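Local coordinates for Mll7089 protein (Mesorhizobium loti, PDB 2OZ8), which is of unknown function but belongs to the mandelate racemase branch of the enolase superfamily and probably acts as a magnesium-dependent hydro-lyase, at residues P121-L126 / A338-R343. Residues are numbered along the deposited sequence; the frame is centred on the assembly and turned at random.
Sequences PLHVLL and AYAPDR
In this enolase-superfamily chain, with its TIM-barrel domain, the short helix 122-125 follows the long helix 103-118 and precedes the barrel strand 132-138; against its first turn runs the connection that leaves strand 337-339. P121 is the N-cap of the short helix, and H123, two residues on, meets A340. From its CB, H123 sends CG into the crowded position between its own backbone N and carbonyl carbon (chi1 71°), and the second torsion turns one ring face to A340. The methyl CB of A340 sits over that face as a CH-pi contact, 3.9 Å from the H123 ring centroid and 27° off the normal. It lies nearer the rim than the middle, so CD2 of H123 comes closest to A340 CB, at 3.5 Å. The opposite face is covered by CG2 of V124, so a methyl group lies over each face, both toward the rim. ND1 of H123 is hydrogen-bonded to OG of S128, which probably helps to fix the ring's rotation. At the tip, NE2 of H123 has the carbonyl O of P341 in the ring plane at 3.6 Å, an edge contact and not a hydrogen bond. The ring of H305, from helix 304-309, also meets H123, and ND1 of H305 accepts a hydrogen bond from the backbone N of H123. Beyond the histidine, P121 leans on backbone oxygens: its CB touches P341 O and lies 3.2 Å from R343 O. The D342 side chain runs alongside the proline ring in the same direction, with CG anti to the backbone N, and brings OD1 to within 3.6 Å of P121 CG. The backbone of R343 closes the contact with a strongly bent CA-H...O approach, P121 CA to R343 O at 3.1 Å, 121° at the hydrogen.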
ATOM      1  N   PRO A 121      25.266 -33.583 -22.778  1.00 35.09           N
ATOM      2  CA  PRO A 121      24.144 -32.859 -23.395  1.00 34.73           C
ATOM      3  C   PRO A 121      23.780 -31.662 -22.523  1.00 34.32           C
ATOM      4  O   PRO A 121      23.788 -31.776 -21.292  1.00 34.28           O
ATOM      5  CB  PRO A 121      22.998 -33.872 -23.373  1.00 34.32           C
ATOM      6  CG  PRO A 121      23.627 -35.255 -22.991  1.00 33.67           C
ATOM      7  CD  PRO A 121      24.881 -34.924 -22.272  1.00 34.74           C
ATOM      8  N   LEU A 122      23.466 -30.529 -23.143  1.00 34.49           N
ATOM      9  CA  LEU A 122      23.139 -29.306 -22.369  1.00 35.10           C
ATOM     10  C   LEU A 122      22.098 -29.463 -21.231  1.00 35.41           C
ATOM     11  O   LEU A 122      22.359 -29.063 -20.091  1.00 36.67           O
ATOM     12  CB  LEU A 122      22.820 -28.129 -23.293  1.00 34.51           C
ATOM     13  CG  LEU A 122      22.529 -26.798 -22.594  1.00 35.70           C
ATOM     14  CD1 LEU A 122      23.731 -26.291 -21.737  1.00 34.68           C
ATOM     15  CD2 LEU A 122      22.142 -25.797 -23.618  1.00 34.10           C
ATOM     16  N   HIS A 123      20.958 -30.079 -21.516  1.00 35.77           N
ATOM     17  CA  HIS A 123      19.931 -30.297 -20.503  1.00 36.28           C
ATOM     18  C   HIS A 123      20.380 -31.060 -19.245  1.00 36.90           C
ATOM     19  O   HIS A 123      19.962 -30.719 -18.119  1.00 37.20           O
ATOM     20  CB  HIS A 123      18.667 -30.921 -21.117  1.00 35.69           C
ATOM     21  CG  HIS A 123      18.812 -32.347 -21.531  1.00 37.71           C
ATOM     22  ND1 HIS A 123      18.346 -33.402 -20.761  1.00 37.43           N
ATOM     23  CD2 HIS A 123      19.339 -32.902 -22.653  1.00 39.12           C
ATOM     24  CE1 HIS A 123      18.575 -34.541 -21.395  1.00 35.53           C
ATOM     25  NE2 HIS A 123      19.182 -34.266 -22.540  1.00 37.81           N
ATOM     26  N   VAL A 124      21.205 -32.088 -19.427  1.00 36.47           N
ATOM     27  CA  VAL A 124      21.745 -32.839 -18.279  1.00 36.48           C
ATOM     28  C   VAL A 124      22.630 -31.899 -17.429  1.00 36.02           C
ATOM     29  O   VAL A 124      22.480 -31.827 -16.214  1.00 35.64           O
ATOM     30  CB  VAL A 124      22.535 -34.121 -18.722  1.00 37.12           C
ATOM     31  CG1 VAL A 124      23.147 -34.826 -17.507  1.00 36.36           C
ATOM     32  CG2 VAL A 124      21.620 -35.087 -19.566  1.00 34.17           C
ATOM     33  N   LEU A 125      23.511 -31.159 -18.088  1.00 35.28           N
ATOM     34  CA  LEU A 125      24.287 -30.111 -17.415  1.00 35.19           C
ATOM     35  C   LEU A 125      23.340 -29.100 -16.711  1.00 35.84           C
ATOM     36  O   LEU A 125      23.666 -28.592 -15.619  1.00 35.84           O
ATOM     37  CB  LEU A 125      25.206 -29.384 -18.406  1.00 33.88           C
ATOM     38  CG  LEU A 125      26.076 -28.250 -17.860  1.00 34.44           C
ATOM     39  CD1 LEU A 125      27.205 -28.722 -16.841  1.00 30.77           C
ATOM     40  CD2 LEU A 125      26.691 -27.458 -19.053  1.00 32.59           C
ATOM     41  N   LEU A 126      22.180 -28.833 -17.330  1.00 35.12           N
ATOM     42  CA  LEU A 126      21.205 -27.876 -16.731  1.00 35.17           C
ATOM     43  C   LEU A 126      20.440 -28.470 -15.548  1.00 35.71           C
ATOM     44  O   LEU A 126      19.647 -27.767 -14.931  1.00 35.58           O
ATOM     45  CB  LEU A 126      20.267 -27.229 -17.769  1.00 33.50           C
ATOM     46  CG  LEU A 126      20.993 -26.340 -18.807  1.00 30.95           C
ATOM     47  CD1 LEU A 126      20.040 -25.813 -19.847  1.00 26.69           C
ATOM     48  CD2 LEU A 126      21.861 -25.228 -18.134  1.00 26.87           C
ATOM     49  N   ALA A 338       8.740 -32.312 -27.883  1.00 39.62           N
ATOM     50  CA  ALA A 338      10.070 -31.935 -28.294  1.00 38.40           C
ATOM     51  C   ALA A 338      11.044 -32.693 -27.416  1.00 38.37           C
ATOM     52  O   ALA A 338      10.832 -32.839 -26.194  1.00 38.05           O
ATOM     53  CB  ALA A 338      10.295 -30.409 -28.209  1.00 38.10           C
ATOM     54  N   TYR A 339      12.101 -33.190 -28.044  1.00 37.89           N
ATOM     55  CA  TYR A 339      13.059 -34.017 -27.355  1.00 38.45           C
ATOM     56  C   TYR A 339      14.405 -33.372 -27.307  1.00 38.91           C
ATOM     57  O   TYR A 339      14.978 -33.017 -28.350  1.00 39.39           O
ATOM     58  CB  TYR A 339      13.178 -35.342 -28.071  1.00 38.49           C
ATOM     59  CG  TYR A 339      11.972 -36.233 -27.870  1.00 38.28           C
ATOM     60  CD1 TYR A 339      11.928 -37.135 -26.805  1.00 36.68           C
ATOM     61  CD2 TYR A 339      10.873 -36.161 -28.724  1.00 36.97           C
ATOM     62  CE1 TYR A 339      10.826 -37.931 -26.591  1.00 35.13           C
ATOM     63  CE2 TYR A 339       9.786 -36.967 -28.525  1.00 36.12           C
ATOM     64  CZ  TYR A 339       9.776 -37.869 -27.481  1.00 36.20           C
ATOM     65  OH  TYR A 339       8.688 -38.677 -27.276  1.00 39.04           O
ATOM     66  N   ALA A 340      14.920 -33.208 -26.102  1.00 38.96           N
ATOM     67  CA  ALA A 340      16.289 -32.759 -25.948  1.00 40.07           C
ATOM     68  C   ALA A 340      17.191 -33.960 -26.210  1.00 41.17           C
ATOM     69  O   ALA A 340      17.098 -34.974 -25.497  1.00 42.21           O
ATOM     70  CB  ALA A 340      16.515 -32.217 -24.568  1.00 40.04           C
ATOM     71  N   PRO A 341      18.062 -33.863 -27.233  1.00 41.96           N
ATOM     72  CA  PRO A 341      18.887 -34.980 -27.708  1.00 42.99           C
ATOM     73  C   PRO A 341      19.986 -35.393 -26.753  1.00 45.24           C
ATOM     74  O   PRO A 341      20.396 -34.606 -25.886  1.00 45.89           O
ATOM     75  CB  PRO A 341      19.524 -34.435 -28.986  1.00 42.36           C
ATOM     76  CG  PRO A 341      19.457 -32.984 -28.876  1.00 42.32           C
ATOM     77  CD  PRO A 341      18.320 -32.621 -27.985  1.00 41.84           C
ATOM     78  N   ASP A 342      20.492 -36.613 -26.943  1.00 47.42           N
ATOM     79  CA  ASP A 342      21.556 -37.173 -26.106  1.00 48.99           C
ATOM     80  C   ASP A 342      22.958 -36.936 -26.672  1.00 48.75           C
ATOM     81  O   ASP A 342      23.887 -37.645 -26.336  1.00 50.78           O
ATOM     82  CB  ASP A 342      21.308 -38.663 -25.834  1.00 50.37           C
ATOM     83  CG  ASP A 342      22.301 -39.261 -24.828  1.00 55.73           C
ATOM     84  OD1 ASP A 342      22.654 -38.565 -23.852  1.00 61.22           O
ATOM     85  OD2 ASP A 342      22.743 -40.423 -25.024  1.00 62.01           O
ATOM     86  N   ARG A 343      23.108 -35.925 -27.509  1.00 47.42           N
ATOM     87  CA  ARG A 343      24.394 -35.528 -28.058  1.00 45.82           C
ATOM     88  C   ARG A 343      25.034 -34.490 -27.122  1.00 45.04           C
ATOM     89  O   ARG A 343      24.347 -33.950 -26.269  1.00 45.57           O
ATOM     90  CB  ARG A 343      24.175 -34.916 -29.444  1.00 45.54           C
ATOM     91  CG  ARG A 343      23.659 -35.892 -30.540  1.00 45.28           C
ATOM     92  CD  ARG A 343      23.262 -35.110 -31.811  1.00 45.06           C
ATOM     93  NE  ARG A 343      21.824 -35.227 -31.930  1.00 45.21           N
ATOM     94  CZ  ARG A 343      20.984 -34.282 -32.296  1.00 47.36           C
ATOM     95  NH1 ARG A 343      21.381 -33.060 -32.623  1.00 46.09           N
ATOM     96  NH2 ARG A 343      19.704 -34.589 -32.339  1.00 49.73           N
TER